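Local coordinates for protein gamma-glutamyl-gamma-aminobutyraldehyde dehydrogenase (Burkholderia cenocepacia, PDB 4LIH) that probably oxidises aldehydes, gamma-glutamyl-gamma-aminobutyraldehyde likely among them, to carboxylic acids with NAD(P)+ as the electron acceptor, at residues F31-S36 / A74-D79; R210-A215 / G223-V228. All coordinates share one frame; numbering follows the deposited sequence. Where two conformers were deposited one is given.

Contact 1 of 2, residues F31-S36 / A74-D79; sequences FIDGAS and ARRAFD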
ATOM      1  N   PHE A  31       3.127  16.293  35.562  1.00 11.32           N
ATOM      2  CA  PHE A  31       1.980  15.442  35.483  1.00 11.32           C
ATOM      3  C   PHE A  31       2.433  14.008  35.288  1.00 11.24           C
ATOM      4  O   PHE A  31       2.895  13.626  34.193  1.00 10.91           O
ATOM      5  CB  PHE A  31       1.032  15.805  34.340  1.00 11.36           C
ATOM      6  CG  PHE A  31      -0.350  15.207  34.507  1.00 11.40           C
ATOM      7  CD1 PHE A  31      -0.660  13.931  34.012  1.00 11.49           C
ATOM      8  CD2 PHE A  31      -1.335  15.915  35.146  1.00 11.67           C
ATOM      9  CE1 PHE A  31      -1.918  13.400  34.165  1.00 11.49           C
ATOM     10  CE2 PHE A  31      -2.599  15.378  35.348  1.00 11.77           C
ATOM     11  CZ  PHE A  31      -2.890  14.122  34.829  1.00 11.89           C
ATOM     12  N   ILE A  32       2.269  13.207  36.344  1.00 11.24           N
ATOM     13  CA  ILE A  32       2.857  11.894  36.377  1.00 11.22           C
ATOM     14  C   ILE A  32       1.816  10.943  36.913  1.00 11.54           C
ATOM     15  O   ILE A  32       1.303  11.165  38.018  1.00 11.63           O
ATOM     16  CB  ILE A  32       4.164  11.865  37.231  1.00 11.20           C
ATOM     17  CG1 ILE A  32       5.264  12.732  36.624  1.00 10.94           C
ATOM     18  CG2 ILE A  32       4.704  10.461  37.336  1.00 11.23           C
ATOM     19  CD1 ILE A  32       6.487  12.963  37.494  1.00 11.05           C
ATOM     20  N   ASP A  33       1.542   9.885  36.145  1.00 11.60           N
ATOM     21  CA  ASP A  33       0.660   8.789  36.569  1.00 12.29           C
ATOM     22  C   ASP A  33      -0.707   9.290  37.024  1.00 12.78           C
ATOM     23  O   ASP A  33      -1.177   8.950  38.123  1.00 13.27           O
ATOM     24  CB  ASP A  33       1.340   7.951  37.676  1.00 12.56           C
ATOM     25  CG  ASP A  33       0.715   6.585  37.869  1.00 12.72           C
ATOM     26  OD1 ASP A  33      -0.151   6.195  37.102  1.00 12.61           O
ATOM     27  OD2 ASP A  33       1.121   5.870  38.801  1.00 13.32           O
ATOM     28  N   GLY A  34      -1.339  10.105  36.174  1.00 13.08           N
ATOM     29  CA  GLY A  34      -2.709  10.609  36.380  1.00 13.44           C
ATOM     30  C   GLY A  34      -2.931  11.761  37.339  1.00 13.93           C
ATOM     31  O   GLY A  34      -4.087  12.073  37.674  1.00 13.79           O
ATOM     32  N   ALA A  35      -1.862  12.433  37.758  1.00 14.22           N
ATOM     33  CA  ALA A  35      -1.967  13.510  38.734  1.00 14.82           C
ATOM     34  C   ALA A  35      -0.842  14.509  38.671  1.00 14.88           C
ATOM     35  O   ALA A  35       0.313  14.165  38.366  1.00 15.00           O
ATOM     36  CB  ALA A  35      -2.026  12.902  40.132  1.00 15.28           C
ATOM     37  N   SER A  36      -1.161  15.753  38.986  1.00 15.40           N
ATOM     38  CA  SER A  36      -0.139  16.763  39.157  1.00 15.72           C
ATOM     39  C   SER A  36       0.728  16.419  40.379  1.00 16.54           C
ATOM     40  O   SER A  36       0.216  15.909  41.378  1.00 16.87           O
ATOM     41  CB  SER A  36      -0.740  18.170  39.265  1.00 15.61           C
ATOM     42  OG  SER A  36      -1.488  18.475  38.111  1.00 15.08           O
ATOM     43  N   ALA A  74       4.576   4.537  33.174  1.00 10.90           N
ATOM     44  CA  ALA A  74       4.458   4.272  31.744  1.00 10.71           C
ATOM     45  C   ALA A  74       4.613   2.796  31.427  1.00 10.95           C
ATOM     46  O   ALA A  74       3.865   2.209  30.601  1.00 10.36           O
ATOM     47  CB  ALA A  74       5.509   5.069  31.029  1.00 10.68           C
ATOM     48  N   ARG A  75       5.644   2.211  32.035  1.00 11.48           N
ATOM     49  CA  ARG A  75       5.966   0.797  31.892  1.00 12.01           C
ATOM     50  C   ARG A  75       4.796  -0.024  32.426  1.00 12.36           C
ATOM     51  O   ARG A  75       4.337  -0.990  31.786  1.00 12.01           O
ATOM     52  CB  ARG A  75       7.248   0.462  32.655  1.00 12.51           C
ATOM     53  CG  ARG A  75       7.564  -1.036  32.775  1.00 13.02           C
ATOM     54  CD  ARG A  75       7.457  -1.750  31.410  1.00 13.13           C
ATOM     55  NE  ARG A  75       8.407  -1.163  30.546  1.00 12.92           N
ATOM     56  CZ  ARG A  75       8.466  -1.235  29.220  1.00 12.61           C
ATOM     57  NH1 ARG A  75       7.614  -1.931  28.476  1.00 12.47           N
ATOM     58  NH2 ARG A  75       9.421  -0.547  28.650  1.00 12.41           N
ATOM     59  N   ARG A  76       4.299   0.374  33.596  1.00 12.56           N
ATOM     60  CA  ARG A  76       3.231  -0.389  34.234  1.00 12.94           C
ATOM     61  C   ARG A  76       1.994  -0.363  33.358  1.00 12.32           C
ATOM     62  O   ARG A  76       1.382  -1.410  33.080  1.00 12.16           O
ATOM     63  CB  ARG A  76       2.897   0.197  35.600  1.00 13.99           C
ATOM     64  CG  ARG A  76       1.835  -0.586  36.359  1.00 15.04           C
ATOM     65  CD  ARG A  76       1.205   0.274  37.447  1.00 15.98           C
ATOM     66  NE  ARG A  76       0.416   1.343  36.842  1.00 16.94           N
ATOM     67  CZ  ARG A  76       0.504   2.639  37.143  1.00 17.65           C
ATOM     68  NH1 ARG A  76       1.377   3.090  38.051  1.00 17.82           N
ATOM     69  NH2 ARG A  76      -0.298   3.498  36.513  1.00 17.73           N
ATOM     70  N   ALA A  77       1.669   0.823  32.865  1.00 11.82           N
ATOM     71  CA  ALA A  77       0.452   0.981  32.089  1.00 11.69           C
ATOM     72  C   ALA A  77       0.550   0.265  30.741  1.00 11.70           C
ATOM     73  O   ALA A  77      -0.454  -0.267  30.279  1.00 11.51           O
ATOM     74  CB  ALA A  77       0.132   2.444  31.867  1.00 11.55           C
ATOM     75  N   PHE A  78       1.730   0.285  30.114  1.00 11.67           N
ATOM     76  CA  PHE A  78       1.881  -0.423  28.846  1.00 11.89           C
ATOM     77  C   PHE A  78       1.753  -1.950  29.018  1.00 12.84           C
ATOM     78  O   PHE A  78       1.029  -2.646  28.282  1.00 11.83           O
ATOM     79  CB  PHE A  78       3.217  -0.134  28.184  1.00 11.64           C
ATOM     80  CG  PHE A  78       3.348  -0.793  26.858  1.00 11.13           C
ATOM     81  CD1 PHE A  78       2.705  -0.275  25.746  1.00 11.15           C
ATOM     82  CD2 PHE A  78       4.085  -1.972  26.721  1.00 11.16           C
ATOM     83  CE1 PHE A  78       2.792  -0.929  24.535  1.00 10.86           C
ATOM     84  CE2 PHE A  78       4.153  -2.619  25.536  1.00 10.75           C
ATOM     85  CZ  PHE A  78       3.545  -2.073  24.428  1.00 10.79           C
ATOM     86  N   ASP A  79       2.492  -2.458  29.994  1.00 14.36           N
ATOM     87  CA  ASP A  79       2.541  -3.905  30.218  1.00 15.93           C
ATOM     88  C   ASP A  79       1.177  -4.424  30.671  1.00 16.53           C
ATOM     89  O   ASP A  79       0.851  -5.598  30.418  1.00 18.00           O
ATOM     90  CB  ASP A  79       3.673  -4.287  31.202  1.00 16.77           C
ATOM     91  CG  ASP A  79       5.067  -4.057  30.623  1.00 17.41           C
ATOM     92  OD1 ASP A  79       5.277  -4.024  29.397  1.00 17.77           O
ATOM     93  OD2 ASP A  79       6.036  -3.915  31.404  1.00 17.83           O
TER

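Contact 2 of 2, residues R210-A215 / G223-V228; sequences RVAQLA and GVFNVV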
ATOM      1  N   ARG A 210      -0.189  21.666  30.603  1.00 10.85           N
ATOM      2  CA  ARG A 210      -1.625  21.864  30.451  1.00 11.42           C
ATOM      3  C   ARG A 210      -2.309  20.716  29.705  1.00 11.14           C
ATOM      4  O   ARG A 210      -3.343  20.213  30.173  1.00 11.21           O
ATOM      5  CB  ARG A 210      -1.943  23.216  29.778  1.00 11.85           C
ATOM      6  CG  ARG A 210      -3.416  23.620  29.791  1.00 12.67           C
ATOM      7  CD  ARG A 210      -3.924  23.685  31.232  1.00 13.45           C
ATOM      8  NE  ARG A 210      -5.355  24.056  31.317  1.00 14.73           N
ATOM      9  CZ  ARG A 210      -6.373  23.261  31.663  1.00 15.56           C
ATOM     10  NH1 ARG A 210      -6.209  22.005  32.048  1.00 16.40           N
ATOM     11  NH2 ARG A 210      -7.599  23.750  31.650  1.00 16.32           N
ATOM     12  N   VAL A 211      -1.743  20.273  28.579  1.00 10.95           N
ATOM     13  CA  VAL A 211      -2.396  19.238  27.742  1.00 10.81           C
ATOM     14  C   VAL A 211      -2.394  17.866  28.420  1.00 10.80           C
ATOM     15  O   VAL A 211      -3.220  16.987  28.096  1.00 10.62           O
ATOM     16  CB  VAL A 211      -1.836  19.122  26.298  1.00 10.80           C
ATOM     17  CG1 VAL A 211      -2.002  20.431  25.535  1.00 10.84           C
ATOM     18  CG2 VAL A 211      -0.393  18.649  26.250  1.00 10.73           C
ATOM     19  N   ALA A 212      -1.479  17.707  29.376  1.00 10.62           N
ATOM     20  CA  ALA A 212      -1.408  16.491  30.192  1.00 10.73           C
ATOM     21  C   ALA A 212      -2.668  16.340  31.027  1.00 10.92           C
ATOM     22  O   ALA A 212      -3.219  15.255  31.114  1.00 10.77           O
ATOM     23  CB  ALA A 212      -0.196  16.532  31.111  1.00 10.60           C
ATOM     24  N   GLN A 213      -3.086  17.458  31.627  0.50 11.21           N
ATOM     25  CA  GLN A 213      -4.296  17.530  32.422  0.50 11.52           C
ATOM     26  C   GLN A 213      -5.503  17.193  31.553  0.50 11.64           C
ATOM     27  O   GLN A 213      -6.338  16.367  31.919  0.50 11.54           O
ATOM     28  CB  GLN A 213      -4.439  18.932  33.036  0.50 11.70           C
ATOM     29  CG  GLN A 213      -3.339  19.286  34.035  0.50 11.75           C
ATOM     30  CD  GLN A 213      -3.538  20.645  34.701  0.50 11.87           C
ATOM     31  OE1 GLN A 213      -3.534  21.683  34.041  0.50 11.66           O
ATOM     32  NE2 GLN A 213      -3.664  20.638  36.029  0.50 12.10           N
ATOM     33  N   LEU A 214      -5.551  17.810  30.375  1.00 11.68           N
ATOM     34  CA  LEU A 214      -6.624  17.567  29.403  1.00 11.73           C
ATOM     35  C   LEU A 214      -6.615  16.128  28.914  1.00 11.79           C
ATOM     36  O   LEU A 214      -7.657  15.546  28.740  1.00 11.67           O
ATOM     37  CB  LEU A 214      -6.540  18.536  28.237  1.00 11.67           C
ATOM     38  CG  LEU A 214      -6.659  20.008  28.612  1.00 11.78           C
ATOM     39  CD1 LEU A 214      -6.428  20.808  27.344  1.00 11.73           C
ATOM     40  CD2 LEU A 214      -7.994  20.376  29.300  1.00 12.15           C
ATOM     41  N   ALA A 215      -5.438  15.531  28.789  1.00 11.90           N
ATOM     42  CA  ALA A 215      -5.328  14.133  28.358  1.00 12.14           C
ATOM     43  C   ALA A 215      -6.034  13.194  29.332  1.00 12.94           C
ATOM     44  O   ALA A 215      -6.818  12.331  28.927  1.00 13.29           O
ATOM     45  CB  ALA A 215      -3.859  13.734  28.221  1.00 11.75           C
ATOM     46  N   GLY A 223      -0.629   7.162  33.671  1.00 11.74           N
ATOM     47  CA  GLY A 223       0.656   6.635  33.279  1.00 11.48           C
ATOM     48  C   GLY A 223       0.941   6.567  31.789  1.00 11.31           C
ATOM     49  O   GLY A 223       2.092   6.400  31.396  1.00 11.46           O
ATOM     50  N   VAL A 224      -0.086   6.712  30.964  1.00 11.11           N
ATOM     51  CA  VAL A 224       0.057   6.579  29.505  1.00 10.77           C
ATOM     52  C   VAL A 224       0.629   7.860  28.864  1.00 10.50           C
ATOM     53  O   VAL A 224       1.353   7.796  27.823  1.00 10.08           O
ATOM     54  CB  VAL A 224      -1.282   6.141  28.909  1.00 10.94           C
ATOM     55  CG1 VAL A 224      -1.259   6.278  27.378  1.00 10.82           C
ATOM     56  CG2 VAL A 224      -1.610   4.712  29.347  1.00 11.09           C
ATOM     57  N   PHE A 225       0.344   9.002  29.519  1.00 10.24           N
ATOM     58  CA  PHE A 225       0.883  10.293  29.105  1.00 10.06           C
ATOM     59  C   PHE A 225       1.313  11.091  30.338  1.00 10.07           C
ATOM     60  O   PHE A 225       0.485  11.445  31.158  1.00 10.43           O
ATOM     61  CB  PHE A 225      -0.078  11.076  28.201  1.00  9.95           C
ATOM     62  CG  PHE A 225       0.532  12.346  27.610  1.00  9.82           C
ATOM     63  CD1 PHE A 225       1.663  12.318  26.793  1.00  9.69           C
ATOM     64  CD2 PHE A 225      -0.028  13.576  27.904  1.00  9.81           C
ATOM     65  CE1 PHE A 225       2.181  13.504  26.273  1.00  9.61           C
ATOM     66  CE2 PHE A 225       0.498  14.745  27.436  1.00  9.69           C
ATOM     67  CZ  PHE A 225       1.613  14.718  26.600  1.00  9.56           C
ATOM     68  N   ASN A 226       2.627  11.245  30.486  1.00  9.92           N
ATOM     69  CA  ASN A 226       3.278  11.933  31.609  1.00  9.85           C
ATOM     70  C   ASN A 226       4.140  13.074  31.068  1.00  9.82           C
ATOM     71  O   ASN A 226       4.772  12.944  30.006  1.00  9.41           O
ATOM     72  CB  ASN A 226       4.214  10.987  32.339  1.00  9.93           C
ATOM     73  CG  ASN A 226       3.598   9.632  32.610  1.00 10.01           C
ATOM     74  OD1 ASN A 226       2.860   9.452  33.581  1.00 10.16           O
ATOM     75  ND2 ASN A 226       3.828   8.685  31.696  1.00 10.00           N
ATOM     76  N   VAL A 227       4.195  14.180  31.821  1.00  9.89           N
ATOM     77  CA  VAL A 227       5.001  15.342  31.460  1.00  9.91           C
ATOM     78  C   VAL A 227       5.924  15.657  32.653  1.00 10.15           C
ATOM     79  O   VAL A 227       5.458  15.774  33.822  1.00 10.69           O
ATOM     80  CB  VAL A 227       4.114  16.560  31.063  1.00  9.80           C
ATOM     81  CG1 VAL A 227       4.941  17.836  30.882  1.00  9.68           C
ATOM     82  CG2 VAL A 227       3.319  16.248  29.785  1.00  9.68           C
ATOM     83  N   VAL A 228       7.221  15.695  32.368  1.00 10.27           N
ATOM     84  CA  VAL A 228       8.286  15.881  33.346  1.00 10.47           C
ATOM     85  C   VAL A 228       9.083  17.138  32.997  1.00 10.47           C
ATOM     86  O   VAL A 228      10.073  17.074  32.258  1.00 10.07           O
ATOM     87  CB  VAL A 228       9.218  14.648  33.374  1.00 10.63           C
ATOM     88  CG1 VAL A 228      10.379  14.814  34.334  1.00 10.96           C
ATOM     89  CG2 VAL A 228       8.411  13.431  33.729  1.00 10.73           C
TER
HETATM   90  O   HOH W   1      -2.012  12.590  30.819  1.00 11.72           O

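Contact 1 of 2, residues F31-S36 / A74-D79
Asp33 and Arg76 face each other end-on in a two-pronged salt bridge that by itself makes up the contact. NH2 of Arg76 gives a straight hydrogen bond to OD1 of Asp33, 2.8 Å long with an N-H...O angle of 180°, and NH1 reaches OD2 at 2.9 Å. Both oxygens lie at the guanidinium edge, close to its plane. The carboxylate is turned by 31° against that plane, and both bonds come in tilted from the carboxylate plane, the one to OD1 on its syn side. Arg76 leaves the helix with CG anti to its backbone N (chi1 -177°) and stays extended until the chain turns at chi3 and brings the guanidinium round to the acid. Asp33 sits in the tight turn of the small antiparallel hairpin formed by strands 30-32 and 35-37, its left-handed backbone followed by Gly34 at positive phi. The salt bridge thus pins this turn to the last part of helix 64-80, at the protein surface, where two bonds at separate nitrogens should limit rotation of the carboxylate. On the hairpin side, the backbone N of Asp33 is hydrogen-bonded to Asn226 OD1. One helix position earlier, Arg75 forms salt bridges through NE and NH2 with Asp243 and Asp245.

Contact 2 of 2, residues R210-A215 / G223-V228
Phe225, with the largest share of the buried surface, lays one edge of its ring against helix 210-215. CE2 comes within 3.8 Å of Ala212 CA, and Val211 CG2 meets the same ring atom at 4.2 Å, both close to the ring plane. Ala215, one turn along the helix from Val211, brings its CB to 3.8 Å from Phe225 CD2. With CG anti to the backbone N (chi1 -173°), the ring projects from the strand to the helix backbone, which the small Ala212 lets it approach. The methyl of Ala212 also meets Val227 CG2 at 3.8 Å. Water 1 lies within hydrogen-bonding distance of two carbonyls, Ala212 O at 2.9 Å and Phe225 O at 2.8 Å, and links helix to strand. Beyond the two segments, Phe186 meets the Phe225 ring edge-to-face, and Trp98 also packs on it. The side chain of Asn226 sets out away from the helix, and its ND2 bonds to Gly223 O and Val196 O. Helix and strand run nearly antiparallel, at 155° with axes 8.3 Å apart. Together they form the helix and second strand of the beta-alpha-beta unit of strand 195-199, helix 206-218 and strand 225-227, a crossover of the Rossmann-like kind found in the cofactor domain of aldehyde dehydrogenases.

From the N terminus the chain first forms the hairpin of strands 30-32 and 35-37, and contact 1 closes a loop when helix 64-80 returns to its turn. Contact 2 opens long after that and closes a far shorter loop of seven residues, the end of helix 206-218 and the turn after it. The two are in series, neither nested nor crossed, yet their centres lie only 9 Å apart. They meet through the hairpin: Phe31 O is 2.8 Å from Val227 N, a probable hydrogen bond, and Phe31 CB packs on Ala212 CB at 3.5 Å. Hairpin, helix 64-80 and the parallel beta-alpha-beta unit are thereby tied into one region.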